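Local coordinates for protein scyllo-inositol 2-dehydrogenase (NADP(+)) IolW (Bacillus subtilis subsp. subtilis, PDB 3GDO) that catalyses the reversible NADPH-dependent reduction of scyllo-inosose to scyllo-inositol and does not accept NADH in place of NADPH, at residues N124-N129 against L319-E324; T148-Y153 against Q223-G228; D184-L189 against L215-G220; K194-N199 against E334-S339. All coordinates share one frame; numbering follows the deposited sequence.

Contact 1 of 4, residues N124-N129 against L319-E324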
loop_
_atom_site.group_PDB
_atom_site.type_symbol
_atom_site.label_atom_id
_atom_site.label_comp_id
_atom_site.label_asym_id
_atom_site.label_seq_id
_atom_site.Cartn_x
_atom_site.Cartn_y
_atom_site.Cartn_z
ATOM N N ASN B 124 -16.977 -16.409 4.458
ATOM C CA ASN B 124 -17.538 -16.603 3.140
ATOM C C ASN B 124 -16.854 -15.789 2.057
ATOM O O ASN B 124 -17.093 -16.059 0.899
ATOM C CB ASN B 124 -19.057 -16.388 3.116
ATOM C CG ASN B 124 -19.465 -14.953 3.379
ATOM O OD1 ASN B 124 -18.819 -14.225 4.115
ATOM N ND2 ASN B 124 -20.568 -14.548 2.769
ATOM N N ARG B 125 -16.010 -14.811 2.427
ATOM C CA ARG B 125 -15.261 -14.046 1.406
ATOM C C ARG B 125 -14.269 -14.913 0.640
ATOM O O ARG B 125 -13.651 -14.424 -0.305
ATOM C CB ARG B 125 -14.499 -12.816 1.982
ATOM C CG ARG B 125 -15.320 -11.670 2.577
ATOM C CD ARG B 125 -16.779 -11.807 2.364
ATOM N NE ARG B 125 -17.470 -10.552 2.600
ATOM C CZ ARG B 125 -18.566 -10.415 3.347
ATOM N NH1 ARG B 125 -19.112 -11.450 3.981
ATOM N NH2 ARG B 125 -19.124 -9.219 3.467
ATOM N N ARG B 126 -14.091 -16.182 1.025
ATOM C CA ARG B 126 -13.351 -17.095 0.160
ATOM C C ARG B 126 -14.170 -17.398 -1.101
ATOM O O ARG B 126 -13.633 -17.964 -2.037
ATOM C CB ARG B 126 -12.987 -18.413 0.833
ATOM C CG ARG B 126 -12.039 -18.306 2.023
ATOM C CD ARG B 126 -11.738 -19.697 2.573
ATOM N NE ARG B 126 -11.104 -19.614 3.879
ATOM C CZ ARG B 126 -10.744 -20.661 4.616
ATOM N NH1 ARG B 126 -10.943 -21.920 4.191
ATOM N NH2 ARG B 126 -10.194 -20.450 5.804
ATOM N N TRP B 127 -15.459 -17.071 -1.102
ATOM C CA TRP B 127 -16.299 -17.259 -2.329
ATOM C C TRP B 127 -16.773 -15.931 -2.960
ATOM O O TRP B 127 -17.756 -15.905 -3.720
ATOM C CB TRP B 127 -17.441 -18.307 -2.100
ATOM C CG TRP B 127 -16.854 -19.687 -1.741
ATOM C CD1 TRP B 127 -16.530 -20.722 -2.612
ATOM C CD2 TRP B 127 -16.477 -20.140 -0.432
ATOM N NE1 TRP B 127 -15.962 -21.764 -1.916
ATOM C CE2 TRP B 127 -15.926 -21.439 -0.579
ATOM C CE3 TRP B 127 -16.515 -19.551 0.849
ATOM C CZ2 TRP B 127 -15.441 -22.167 0.501
ATOM C CZ3 TRP B 127 -16.037 -20.281 1.927
ATOM C CH2 TRP B 127 -15.519 -21.584 1.747
ATOM N N ASP B 128 -16.068 -14.833 -2.644
ATOM C CA ASP B 128 -16.214 -13.547 -3.347
ATOM C C ASP B 128 -15.712 -13.694 -4.791
ATOM O O ASP B 128 -14.746 -14.444 -5.044
ATOM C CB ASP B 128 -15.397 -12.441 -2.657
ATOM C CG ASP B 128 -16.145 -11.766 -1.526
ATOM O OD1 ASP B 128 -17.217 -12.258 -1.115
ATOM O OD2 ASP B 128 -15.671 -10.701 -1.031
ATOM N N ASN B 129 -16.375 -13.013 -5.740
ATOM C CA ASN B 129 -15.932 -13.107 -7.141
ATOM C C ASN B 129 -14.436 -12.863 -7.359
ATOM O O ASN B 129 -13.740 -13.692 -7.963
ATOM C CB ASN B 129 -16.809 -12.279 -8.111
ATOM C CG ASN B 129 -17.130 -10.848 -7.635
ATOM O OD1 ASN B 129 -16.402 -10.194 -6.840
ATOM N ND2 ASN B 129 -18.232 -10.347 -8.152
ATOM N N LEU B 319 -14.394 -29.953 6.095
ATOM C CA LEU B 319 -15.191 -28.703 6.227
ATOM C C LEU B 319 -14.692 -27.597 5.310
ATOM O O LEU B 319 -13.465 -27.462 5.129
ATOM C CB LEU B 319 -15.132 -28.197 7.678
ATOM C CG LEU B 319 -16.107 -28.866 8.673
ATOM C CD1 LEU B 319 -15.783 -28.466 10.079
ATOM C CD2 LEU B 319 -17.629 -28.606 8.326
ATOM N N PRO B 320 -15.616 -26.753 4.780
ATOM C CA PRO B 320 -15.203 -25.630 3.917
ATOM C C PRO B 320 -14.305 -24.586 4.624
ATOM O O PRO B 320 -13.399 -24.011 3.983
ATOM C CB PRO B 320 -16.530 -24.990 3.513
ATOM C CG PRO B 320 -17.480 -25.339 4.637
ATOM C CD PRO B 320 -17.072 -26.738 5.031
ATOM N N VAL B 321 -14.553 -24.354 5.907
ATOM C CA VAL B 321 -13.679 -23.530 6.746
ATOM C C VAL B 321 -13.609 -24.299 8.054
ATOM O O VAL B 321 -14.644 -24.733 8.536
ATOM C CB VAL B 321 -14.282 -22.107 7.017
ATOM C CG1 VAL B 321 -13.346 -21.301 7.877
ATOM C CG2 VAL B 321 -14.654 -21.319 5.677
ATOM N N THR B 322 -12.434 -24.424 8.670
ATOM C CA THR B 322 -12.303 -25.223 9.887
ATOM C C THR B 322 -12.105 -24.312 11.087
ATOM O O THR B 322 -11.748 -23.163 10.929
ATOM C CB THR B 322 -11.040 -26.167 9.826
ATOM O OG1 THR B 322 -9.852 -25.369 9.774
ATOM C CG2 THR B 322 -11.077 -27.122 8.584
ATOM N N ALA B 323 -12.282 -24.848 12.292
ATOM C CA ALA B 323 -12.132 -24.088 13.504
ATOM C C ALA B 323 -10.715 -23.557 13.636
ATOM O O ALA B 323 -10.536 -22.398 14.038
ATOM C CB ALA B 323 -12.529 -24.914 14.743
ATOM N N GLU B 324 -9.739 -24.412 13.321
ATOM C CA GLU B 324 -8.314 -24.064 13.277
ATOM C C GLU B 324 -8.014 -22.845 12.387
ATOM O O GLU B 324 -7.258 -21.967 12.785
ATOM C CB GLU B 324 -7.496 -25.257 12.738
ATOM C CG GLU B 324 -5.999 -25.199 13.031
ATOM C CD GLU B 324 -5.664 -24.702 14.465
ATOM O OE1 GLU B 324 -6.228 -25.214 15.499
ATOM O OE2 GLU B 324 -4.844 -23.756 14.555
#

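Contact 2 of 4, residues T148-Y153 against Q223-G228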
loop_
_atom_site.group_PDB
_atom_site.type_symbol
_atom_site.label_atom_id
_atom_site.label_comp_id
_atom_site.label_asym_id
_atom_site.label_seq_id
_atom_site.Cartn_x
_atom_site.Cartn_y
_atom_site.Cartn_z
ATOM N N THR B 148 4.647 -10.196 -3.786
ATOM C CA THR B 148 3.993 -9.089 -3.089
ATOM C C THR B 148 2.487 -9.243 -3.251
ATOM O O THR B 148 1.970 -9.431 -4.394
ATOM C CB THR B 148 4.430 -7.700 -3.665
ATOM O OG1 THR B 148 5.845 -7.579 -3.622
ATOM C CG2 THR B 148 3.869 -6.555 -2.850
ATOM N N TYR B 149 1.770 -9.090 -2.135
ATOM C CA TYR B 149 0.312 -9.345 -2.113
ATOM C C TYR B 149 -0.319 -8.275 -1.248
ATOM O O TYR B 149 -0.186 -8.290 -0.004
ATOM C CB TYR B 149 0.033 -10.768 -1.542
ATOM C CG TYR B 149 -1.445 -11.134 -1.472
ATOM C CD1 TYR B 149 -2.125 -11.632 -2.594
ATOM C CD2 TYR B 149 -2.159 -11.020 -0.271
ATOM C CE1 TYR B 149 -3.487 -11.976 -2.527
ATOM C CE2 TYR B 149 -3.505 -11.383 -0.179
ATOM C CZ TYR B 149 -4.168 -11.842 -1.302
ATOM O OH TYR B 149 -5.494 -12.163 -1.191
ATOM N N GLN B 150 -0.948 -7.305 -1.893
ATOM C CA GLN B 150 -1.366 -6.073 -1.184
ATOM C C GLN B 150 -2.837 -5.908 -1.360
ATOM O O GLN B 150 -3.337 -5.884 -2.502
ATOM C CB GLN B 150 -0.672 -4.824 -1.751
ATOM C CG GLN B 150 0.802 -4.769 -1.445
ATOM C CD GLN B 150 1.502 -3.562 -2.097
ATOM O OE1 GLN B 150 1.007 -2.992 -3.087
ATOM N NE2 GLN B 150 2.676 -3.194 -1.556
ATOM N N VAL B 151 -3.539 -5.826 -0.239
ATOM C CA VAL B 151 -5.010 -5.798 -0.283
ATOM C C VAL B 151 -5.480 -4.602 0.516
ATOM O O VAL B 151 -5.007 -4.381 1.659
ATOM C CB VAL B 151 -5.650 -7.126 0.294
ATOM C CG1 VAL B 151 -7.129 -7.134 0.062
ATOM C CG2 VAL B 151 -5.002 -8.340 -0.377
ATOM N N SER B 152 -6.359 -3.802 -0.070
ATOM C CA SER B 152 -6.944 -2.707 0.742
ATOM C C SER B 152 -8.428 -2.792 0.892
ATOM O O SER B 152 -9.138 -3.274 0.006
ATOM C CB SER B 152 -6.527 -1.316 0.262
ATOM O OG SER B 152 -7.229 -0.929 -0.877
ATOM N N TYR B 153 -8.930 -2.338 2.025
ATOM C CA TYR B 153 -10.351 -2.529 2.329
ATOM C C TYR B 153 -10.825 -1.293 3.069
ATOM O O TYR B 153 -10.831 -1.250 4.294
ATOM C CB TYR B 153 -10.508 -3.753 3.228
ATOM C CG TYR B 153 -11.897 -4.370 3.297
ATOM C CD1 TYR B 153 -12.055 -5.699 3.744
ATOM C CD2 TYR B 153 -13.046 -3.665 2.898
ATOM C CE1 TYR B 153 -13.308 -6.270 3.818
ATOM C CE2 TYR B 153 -14.307 -4.247 2.943
ATOM C CZ TYR B 153 -14.425 -5.547 3.429
ATOM O OH TYR B 153 -15.643 -6.141 3.529
ATOM N N GLN B 223 5.818 -10.720 0.763
ATOM C CA GLN B 223 5.306 -9.746 1.763
ATOM C C GLN B 223 3.842 -9.527 1.476
ATOM O O GLN B 223 3.470 -9.247 0.319
ATOM C CB GLN B 223 6.078 -8.416 1.721
ATOM C CG GLN B 223 7.553 -8.566 2.073
ATOM C CD GLN B 223 7.749 -8.853 3.561
ATOM O OE1 GLN B 223 7.172 -8.199 4.416
ATOM N NE2 GLN B 223 8.545 -9.870 3.863
ATOM N N ALA B 224 3.011 -9.737 2.490
ATOM C CA ALA B 224 1.559 -9.604 2.339
ATOM C C ALA B 224 1.218 -8.372 3.135
ATOM O O ALA B 224 1.612 -8.274 4.318
ATOM C CB ALA B 224 0.820 -10.844 2.887
ATOM N N ILE B 225 0.526 -7.414 2.499
ATOM C CA ILE B 225 0.280 -6.123 3.145
ATOM C C ILE B 225 -1.233 -5.951 3.157
ATOM O O ILE B 225 -1.839 -5.971 2.085
ATOM C CB ILE B 225 0.896 -4.925 2.351
ATOM C CG1 ILE B 225 2.406 -5.066 2.068
ATOM C CG2 ILE B 225 0.474 -3.556 2.981
ATOM C CD1 ILE B 225 3.287 -5.249 3.224
ATOM N N LEU B 226 -1.838 -5.770 4.335
ATOM C CA LEU B 226 -3.309 -5.721 4.430
ATOM C C LEU B 226 -3.676 -4.484 5.201
ATOM O O LEU B 226 -3.173 -4.270 6.320
ATOM C CB LEU B 226 -3.880 -6.943 5.156
ATOM C CG LEU B 226 -3.446 -8.303 4.626
ATOM C CD1 LEU B 226 -3.766 -9.388 5.675
ATOM C CD2 LEU B 226 -4.138 -8.593 3.306
ATOM N N TYR B 227 -4.497 -3.635 4.577
ATOM C CA TYR B 227 -4.734 -2.325 5.153
ATOM C C TYR B 227 -6.106 -1.818 4.821
ATOM O O TYR B 227 -6.746 -2.276 3.858
ATOM C CB TYR B 227 -3.635 -1.335 4.732
ATOM C CG TYR B 227 -3.618 -0.976 3.273
ATOM C CD1 TYR B 227 -4.339 0.133 2.808
ATOM C CD2 TYR B 227 -2.871 -1.750 2.339
ATOM C CE1 TYR B 227 -4.321 0.477 1.479
ATOM C CE2 TYR B 227 -2.853 -1.403 0.973
ATOM C CZ TYR B 227 -3.578 -0.279 0.559
ATOM O OH TYR B 227 -3.593 0.113 -0.764
ATOM N N GLY B 228 -6.549 -0.857 5.607
ATOM C CA GLY B 228 -7.919 -0.380 5.540
ATOM C C GLY B 228 -8.022 0.912 6.315
ATOM O O GLY B 228 -7.518 0.997 7.450
#

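Contact 3 of 4, residues D184-L189 against L215-G220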
loop_
_atom_site.group_PDB
_atom_site.type_symbol
_atom_site.label_atom_id
_atom_site.label_comp_id
_atom_site.label_asym_id
_atom_site.label_seq_id
_atom_site.Cartn_x
_atom_site.Cartn_y
_atom_site.Cartn_z
ATOM N N ASP B 184 -8.112 -13.840 6.310
ATOM C CA ASP B 184 -8.501 -15.234 6.059
ATOM C C ASP B 184 -8.068 -15.632 4.653
ATOM O O ASP B 184 -7.539 -16.756 4.418
ATOM C CB ASP B 184 -10.028 -15.435 6.224
ATOM C CG ASP B 184 -10.485 -16.871 5.859
ATOM O OD1 ASP B 184 -10.198 -17.800 6.644
ATOM O OD2 ASP B 184 -11.136 -17.079 4.783
ATOM N N GLN B 185 -8.288 -14.712 3.714
ATOM C CA GLN B 185 -7.944 -14.961 2.317
ATOM C C GLN B 185 -6.445 -15.203 2.199
ATOM O O GLN B 185 -5.997 -16.148 1.524
ATOM C CB GLN B 185 -8.347 -13.773 1.464
ATOM C CG GLN B 185 -9.855 -13.699 1.233
ATOM C CD GLN B 185 -10.283 -12.556 0.312
ATOM O OE1 GLN B 185 -9.553 -11.595 0.106
ATOM N NE2 GLN B 185 -11.469 -12.674 -0.253
ATOM N N THR B 186 -5.679 -14.356 2.890
ATOM C CA THR B 186 -4.215 -14.431 2.861
ATOM C C THR B 186 -3.720 -15.737 3.463
ATOM O O THR B 186 -2.797 -16.373 2.903
ATOM C CB THR B 186 -3.534 -13.242 3.594
ATOM O OG1 THR B 186 -4.126 -12.004 3.149
ATOM C CG2 THR B 186 -2.062 -13.230 3.311
ATOM N N LEU B 187 -4.290 -16.116 4.617
ATOM C CA LEU B 187 -3.928 -17.389 5.275
ATOM C C LEU B 187 -4.311 -18.545 4.352
ATOM O O LEU B 187 -3.556 -19.494 4.203
ATOM C CB LEU B 187 -4.623 -17.520 6.603
ATOM C CG LEU B 187 -4.204 -16.469 7.652
ATOM C CD1 LEU B 187 -4.871 -16.792 8.951
ATOM C CD2 LEU B 187 -2.724 -16.334 7.803
ATOM N N HIS B 188 -5.446 -18.409 3.684
ATOM C CA HIS B 188 -5.940 -19.450 2.793
ATOM C C HIS B 188 -4.945 -19.674 1.683
ATOM O O HIS B 188 -4.655 -20.819 1.315
ATOM C CB HIS B 188 -7.318 -19.096 2.212
ATOM C CG HIS B 188 -7.954 -20.206 1.428
ATOM N ND1 HIS B 188 -8.244 -21.443 1.978
ATOM C CD2 HIS B 188 -8.353 -20.267 0.135
ATOM C CE1 HIS B 188 -8.822 -22.204 1.063
ATOM N NE2 HIS B 188 -8.894 -21.518 -0.063
ATOM N N LEU B 189 -4.422 -18.583 1.135
ATOM C CA LEU B 189 -3.497 -18.693 0.008
ATOM C C LEU B 189 -2.099 -19.159 0.395
ATOM O O LEU B 189 -1.517 -19.910 -0.338
ATOM C CB LEU B 189 -3.394 -17.383 -0.780
ATOM C CG LEU B 189 -4.539 -16.821 -1.617
ATOM C CD1 LEU B 189 -4.045 -15.526 -2.232
ATOM C CD2 LEU B 189 -4.995 -17.790 -2.714
ATOM N N LEU B 215 -1.370 -3.864 8.173
ATOM C CA LEU B 215 -0.624 -5.031 8.647
ATOM C C LEU B 215 0.355 -5.520 7.596
ATOM O O LEU B 215 0.020 -5.566 6.411
ATOM C CB LEU B 215 -1.595 -6.194 8.949
ATOM C CG LEU B 215 -2.277 -6.357 10.305
ATOM C CD1 LEU B 215 -3.142 -5.133 10.653
ATOM C CD2 LEU B 215 -3.145 -7.612 10.228
ATOM N N THR B 216 1.546 -5.895 8.033
ATOM C CA THR B 216 2.481 -6.606 7.175
ATOM C C THR B 216 2.646 -8.039 7.707
ATOM O O THR B 216 3.075 -8.232 8.878
ATOM C CB THR B 216 3.876 -5.912 7.133
ATOM O OG1 THR B 216 3.738 -4.566 6.637
ATOM C CG2 THR B 216 4.863 -6.707 6.257
ATOM N N LEU B 217 2.301 -9.008 6.878
ATOM C CA LEU B 217 2.576 -10.437 7.170
ATOM C C LEU B 217 3.826 -10.924 6.450
ATOM O O LEU B 217 3.901 -10.922 5.202
ATOM C CB LEU B 217 1.378 -11.339 6.855
ATOM C CG LEU B 217 0.188 -11.353 7.828
ATOM C CD1 LEU B 217 -0.420 -9.985 8.085
ATOM C CD2 LEU B 217 -0.926 -12.305 7.323
ATOM N N ASP B 218 4.811 -11.304 7.268
ATOM C CA ASP B 218 6.150 -11.572 6.796
ATOM C C ASP B 218 6.238 -13.044 6.396
ATOM O O ASP B 218 6.173 -13.931 7.253
ATOM C CB ASP B 218 7.174 -11.207 7.904
ATOM C CG ASP B 218 8.647 -11.508 7.510
ATOM O OD1 ASP B 218 8.951 -11.839 6.336
ATOM O OD2 ASP B 218 9.509 -11.409 8.414
ATOM N N TYR B 219 6.327 -13.292 5.098
ATOM C CA TYR B 219 6.588 -14.639 4.594
ATOM C C TYR B 219 7.978 -14.676 3.925
ATOM O O TYR B 219 8.142 -15.341 2.929
ATOM C CB TYR B 219 5.557 -15.019 3.550
ATOM C CG TYR B 219 4.116 -15.155 4.033
ATOM C CD1 TYR B 219 3.585 -16.418 4.392
ATOM C CD2 TYR B 219 3.272 -14.044 4.094
ATOM C CE1 TYR B 219 2.241 -16.560 4.811
ATOM C CE2 TYR B 219 1.933 -14.178 4.489
ATOM C CZ TYR B 219 1.425 -15.433 4.860
ATOM O OH TYR B 219 0.116 -15.530 5.260
ATOM N N GLY B 220 8.950 -13.917 4.428
ATOM C CA GLY B 220 10.318 -13.950 3.862
ATOM C C GLY B 220 10.378 -13.133 2.580
ATOM O O GLY B 220 10.281 -11.893 2.599
#

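Contact 4 of 4, residues K194-N199 against E334-S339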
loop_
_atom_site.group_PDB
_atom_site.type_symbol
_atom_site.label_atom_id
_atom_site.label_comp_id
_atom_site.label_asym_id
_atom_site.label_seq_id
_atom_site.Cartn_x
_atom_site.Cartn_y
_atom_site.Cartn_z
ATOM N N LYS B 194 5.662 -15.728 9.203
ATOM C CA LYS B 194 6.536 -15.890 10.343
ATOM C C LYS B 194 6.531 -14.707 11.288
ATOM O O LYS B 194 7.034 -14.818 12.401
ATOM C CB LYS B 194 7.938 -16.290 9.949
ATOM C CG LYS B 194 8.585 -15.525 8.844
ATOM C CD LYS B 194 9.850 -16.313 8.471
ATOM C CE LYS B 194 10.558 -15.775 7.233
ATOM N NZ LYS B 194 11.336 -14.542 7.563
ATOM N N ALA B 195 5.932 -13.588 10.863
ATOM C CA ALA B 195 5.852 -12.437 11.732
ATOM C C ALA B 195 4.770 -11.493 11.248
ATOM O O ALA B 195 4.304 -11.609 10.097
ATOM C CB ALA B 195 7.210 -11.742 11.839
ATOM N N VAL B 196 4.340 -10.598 12.141
ATOM C CA VAL B 196 3.315 -9.600 11.820
ATOM C C VAL B 196 3.844 -8.278 12.334
ATOM O O VAL B 196 4.325 -8.197 13.478
ATOM C CB VAL B 196 1.969 -9.917 12.533
ATOM C CG1 VAL B 196 0.901 -8.814 12.310
ATOM C CG2 VAL B 196 1.429 -11.280 12.114
ATOM N N THR B 197 3.784 -7.244 11.497
ATOM C CA THR B 197 4.135 -5.885 11.930
ATOM C C THR B 197 2.895 -5.019 11.641
ATOM O O THR B 197 2.330 -5.076 10.534
ATOM C CB THR B 197 5.408 -5.395 11.220
ATOM O OG1 THR B 197 6.478 -6.336 11.422
ATOM C CG2 THR B 197 5.862 -3.978 11.731
ATOM N N ALA B 198 2.431 -4.232 12.603
ATOM C CA ALA B 198 1.135 -3.578 12.367
ATOM C C ALA B 198 1.001 -2.237 13.056
ATOM O O ALA B 198 1.611 -1.993 14.097
ATOM C CB ALA B 198 -0.012 -4.516 12.804
ATOM N N ASN B 199 0.153 -1.391 12.469
ATOM C CA ASN B 199 -0.333 -0.196 13.119
ATOM C C ASN B 199 -1.858 -0.291 13.121
ATOM O O ASN B 199 -2.505 -0.488 12.071
ATOM C CB ASN B 199 0.185 1.064 12.404
ATOM C CG ASN B 199 -0.238 2.360 13.102
ATOM O OD1 ASN B 199 -0.260 2.439 14.343
ATOM N ND2 ASN B 199 -0.602 3.380 12.308
ATOM N N GLU B 334 -4.608 -10.664 16.978
ATOM C CA GLU B 334 -4.006 -10.374 18.296
ATOM C C GLU B 334 -2.562 -9.959 18.198
ATOM O O GLU B 334 -2.112 -9.062 18.920
ATOM C CB GLU B 334 -4.148 -11.579 19.268
ATOM C CG GLU B 334 -5.566 -11.732 19.853
ATOM C CD GLU B 334 -5.674 -12.810 20.990
ATOM O OE1 GLU B 334 -5.856 -12.431 22.171
ATOM O OE2 GLU B 334 -5.582 -14.024 20.699
ATOM N N ALA B 335 -1.832 -10.585 17.288
ATOM C CA ALA B 335 -0.422 -10.229 17.062
ATOM C C ALA B 335 -0.264 -8.823 16.440
ATOM O O ALA B 335 0.652 -8.082 16.781
ATOM C CB ALA B 335 0.282 -11.285 16.181
ATOM N N ALA B 336 -1.162 -8.486 15.524
ATOM C CA ALA B 336 -1.251 -7.107 14.987
ATOM C C ALA B 336 -1.480 -6.088 16.092
ATOM O O ALA B 336 -0.842 -5.035 16.102
ATOM C CB ALA B 336 -2.392 -6.999 13.961
ATOM N N MET B 337 -2.401 -6.392 17.008
ATOM C CA MET B 337 -2.747 -5.454 18.095
ATOM C C MET B 337 -1.555 -5.279 19.003
ATOM O O MET B 337 -1.209 -4.166 19.423
ATOM C CB MET B 337 -3.990 -5.936 18.844
ATOM C CG MET B 337 -5.256 -6.038 17.932
ATOM S SD MET B 337 -6.789 -6.725 18.688
ATOM C CE MET B 337 -7.074 -5.521 19.956
ATOM N N GLU B 338 -0.892 -6.403 19.253
ATOM C CA GLU B 338 0.301 -6.450 20.085
ATOM C C GLU B 338 1.490 -5.741 19.396
ATOM O O GLU B 338 2.222 -4.946 20.034
ATOM C CB GLU B 338 0.612 -7.920 20.431
ATOM C CG GLU B 338 1.714 -8.141 21.442
ATOM C CD GLU B 338 1.329 -7.702 22.849
ATOM O OE1 GLU B 338 0.115 -7.490 23.118
ATOM O OE2 GLU B 338 2.246 -7.587 23.697
ATOM N N SER B 339 1.640 -5.962 18.086
ATOM C CA SER B 339 2.655 -5.239 17.305
ATOM C C SER B 339 2.465 -3.728 17.431
ATOM O O SER B 339 3.408 -2.980 17.725
ATOM C CB SER B 339 2.624 -5.675 15.834
ATOM O OG SER B 339 3.477 -4.823 15.049
#

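Contact 1 of 4, residues N124-N129 against L319-E324
Arg126 turns its CG anti to its carbonyl carbon (chi1 -64°) and runs extended from CG to NE, which carries the guanidinium across to Val321. Trp127 has a like first torsion (chi1 -61°), and in both residues CG lies beside the backbone N. The two side chains lie together, and both meet Pro320 and Val321. Arg126 CB lies 3.7 Å above one face of the indole of Trp127, offset toward its rim. Val321 meets both groups with its methyls. Its CG1 is 3.9 Å from Arg126 NH2, over one face of the guanidinium. Its CG2 is 4.0 Å from Trp127 CH2, near the plane of the indole and at its edge. Pro320 O also lies at this edge, 3.9 Å from Trp127 CH2. CH2 touches Pro320 CB at 4.0 Å, and the side chains of Trp127 and Pro320 cross at about a right angle. Pro320 O is 3.2 Å from Arg126 NH1, but the angle is too poor for a hydrogen bond. The charge of Arg126 is met by other groups. NE forms a salt bridge with Asp184 OD2 on helix 174-190, and NH2 forms one with Glu325 on helix 323-342. An alanine at Arg126 would probably leave Asp184 and Glu325 without their shared cation and open a gap beside the Val321 methyls. The segments make no hydrogen bond to each other. They meet by van der Waals contact, of the indole edge with Pro320 and Val321 and of the Arg126 guanidinium with Val321. Arg126 adds an electrostatic tie between helix 174-190 and helix 323-342, both later in the chain.

Contact 2 of 4, residues T148-Y153 against Q223-G228
Tyr149 O is gripped from the neighbouring strand by two groups of consecutive residues. Ile225 N donates to it at 2.7 Å with an N-H...O angle of 164°, and the CA-H of Ala224 makes a longer contact. Four more backbone bonds continue the pairing. Tyr149 N donates to Gln223 O, Val151 N to Ile225 O, Tyr227 N to Val151 O, and Tyr153 N to Tyr227 O. Val151 N reaches Ile225 O at 2.9 Å, nearly along the C=O axis. The short strand axes run 4.6 Å apart and only 5° from parallel. Side chains of paired residues therefore leave on the same face. Gln150 and Ile225 lie side by side and point the same way, with Gln150 CG 3.8 Å from Ile225 CB. Ser152 CB sits over the face of the Tyr227 ring in a CH-pi contact, although the modelled spacing there is too short to be trusted. Ser152 OG is bonded to Pro237 O. Gln150 and Tyr227 both pack on the second subunit, each against the other's counterpart. The opposite face carries Tyr149, Val151, Ala224 and Leu226. There Leu226 CD2 lies 3.7 Å from Val151 CB. Thr186 of helix 174-190 touches Leu226 and Tyr149, and Phe190 meets the Tyr149 ring edge-to-face. This is a parallel pair within a mostly antiparallel sheet, helices on one face and the partner subunit on the other, in the C-terminal alpha/beta domain of the Gfo/Idh/MocA family.

Contact 3 of 4, residues D184-L189 against L215-G220
Thr186 CG2 approaches the Tyr219 ring obliquely, at its hydroxyl end. The phenol oxygen makes the nearest approach, with Tyr219 OH 3.7 Å from Thr186 CG2. On the next residue of the helix, Leu187 CD2 is 3.9 Å from the same Tyr219 OH. The side chains of Thr186 and Tyr219 cross obliquely, while those of Leu187 and Tyr219 cross at about a right angle. Tyr219 has CG anti to its carbonyl carbon (chi1 -65°), with the CA-CB bond directed toward the helix. The hydroxyl is not bonded to segment 184-189. Its hydrogen bond is to Gly191 O, just past the end of helix 174-190. This is helix-on-sheet packing within the C-terminal alpha/beta domain. The helix lies over strand 212-219 at 11.5 Å between the short axes, and the two run 7° from parallel. Leu217 fills part of the layer between them. Its CD2 is 4.3 Å from Thr186 CG2 and 4.4 Å from Leu187 CD2. Thr186 also rests on Ala224 and Leu226 of the adjoining strand, so one threonine spans two strands. Its own OG1 is bonded back to Ile182 O in the helix. At the end of the strand, Asp218 OD1 accepts from Gly220 N at 2.8 Å and closes an Asx turn. Gln223 NE2 also bonds to Asp218 OD1, and Gly220 turns there with a positive phi of 78°.

Contact 4 of 4, residues K194-N199 against E334-S339
Ala198 and Ala336 meet methyl to methyl at the apolar centre, with CB of Ala198 3.6 Å from CB of Ala336. The same Ala198 CB also lies 3.4 Å from Ala336 O. This is helix-on-sheet packing in the C-terminal alpha/beta domain, where helix 323-342 covers strand 195-201. The short axes pass 6.4 Å apart at a signed crossing angle of -59°. Alanines on both sides suit so close an approach. Val196, two residues earlier, is also directed toward the helix. Its CG1 reaches Ala336 CB at 4.1 Å, and its CG2 reaches Ala335 CB at 4.2 Å. Leu215 of the neighbouring strand touches both Ala198 and Ala336. Thr197 points its CB away from the helix and packs on Thr197 of the second subunit. The polar edge belongs to Ser339. Its OG stands anti to the backbone N (chi1 171°), beside the carbonyl carbon, where it meets Ala198 N. Ala198 N donates to Ser339 OG at 2.7 Å, with an N-H...O angle of 146°. The same hydroxyl is bonded to Arg344 O, so it links the strand with the chain that follows the helix. An alanine at Ser339 would probably leave Ala198 N and Arg344 O without this partner and weaken the tie between helix and strand. Thr197 CA also lies close to the hydroxyl, 3.4 Å from Ser339 OG.

Contacts 2, 3 and 4 share the large mixed sheet of the C-terminal domain. Strands 222-228, 212-219 and 195-201 lie next to one another in it. Contacts 2 and 3 have centres 9 Å apart and are joined by backbone bonds such as Leu226 O with Leu215 N. Contacts 3 and 4 are 12 Å apart, and Leu215 packs on Ala336. All three touch the second subunit. In contact 1, segment 124-129 follows the last strand of the Rossmann-type sheet, while 319-324 leads into helix 323-342. Contact 1 reaches contact 3 through the Arg126-Asp184 salt bridge, 15 Å between centres. Helix 323-342 serves both contact 1 and contact 4, whose nearest atoms are about 11 Å apart.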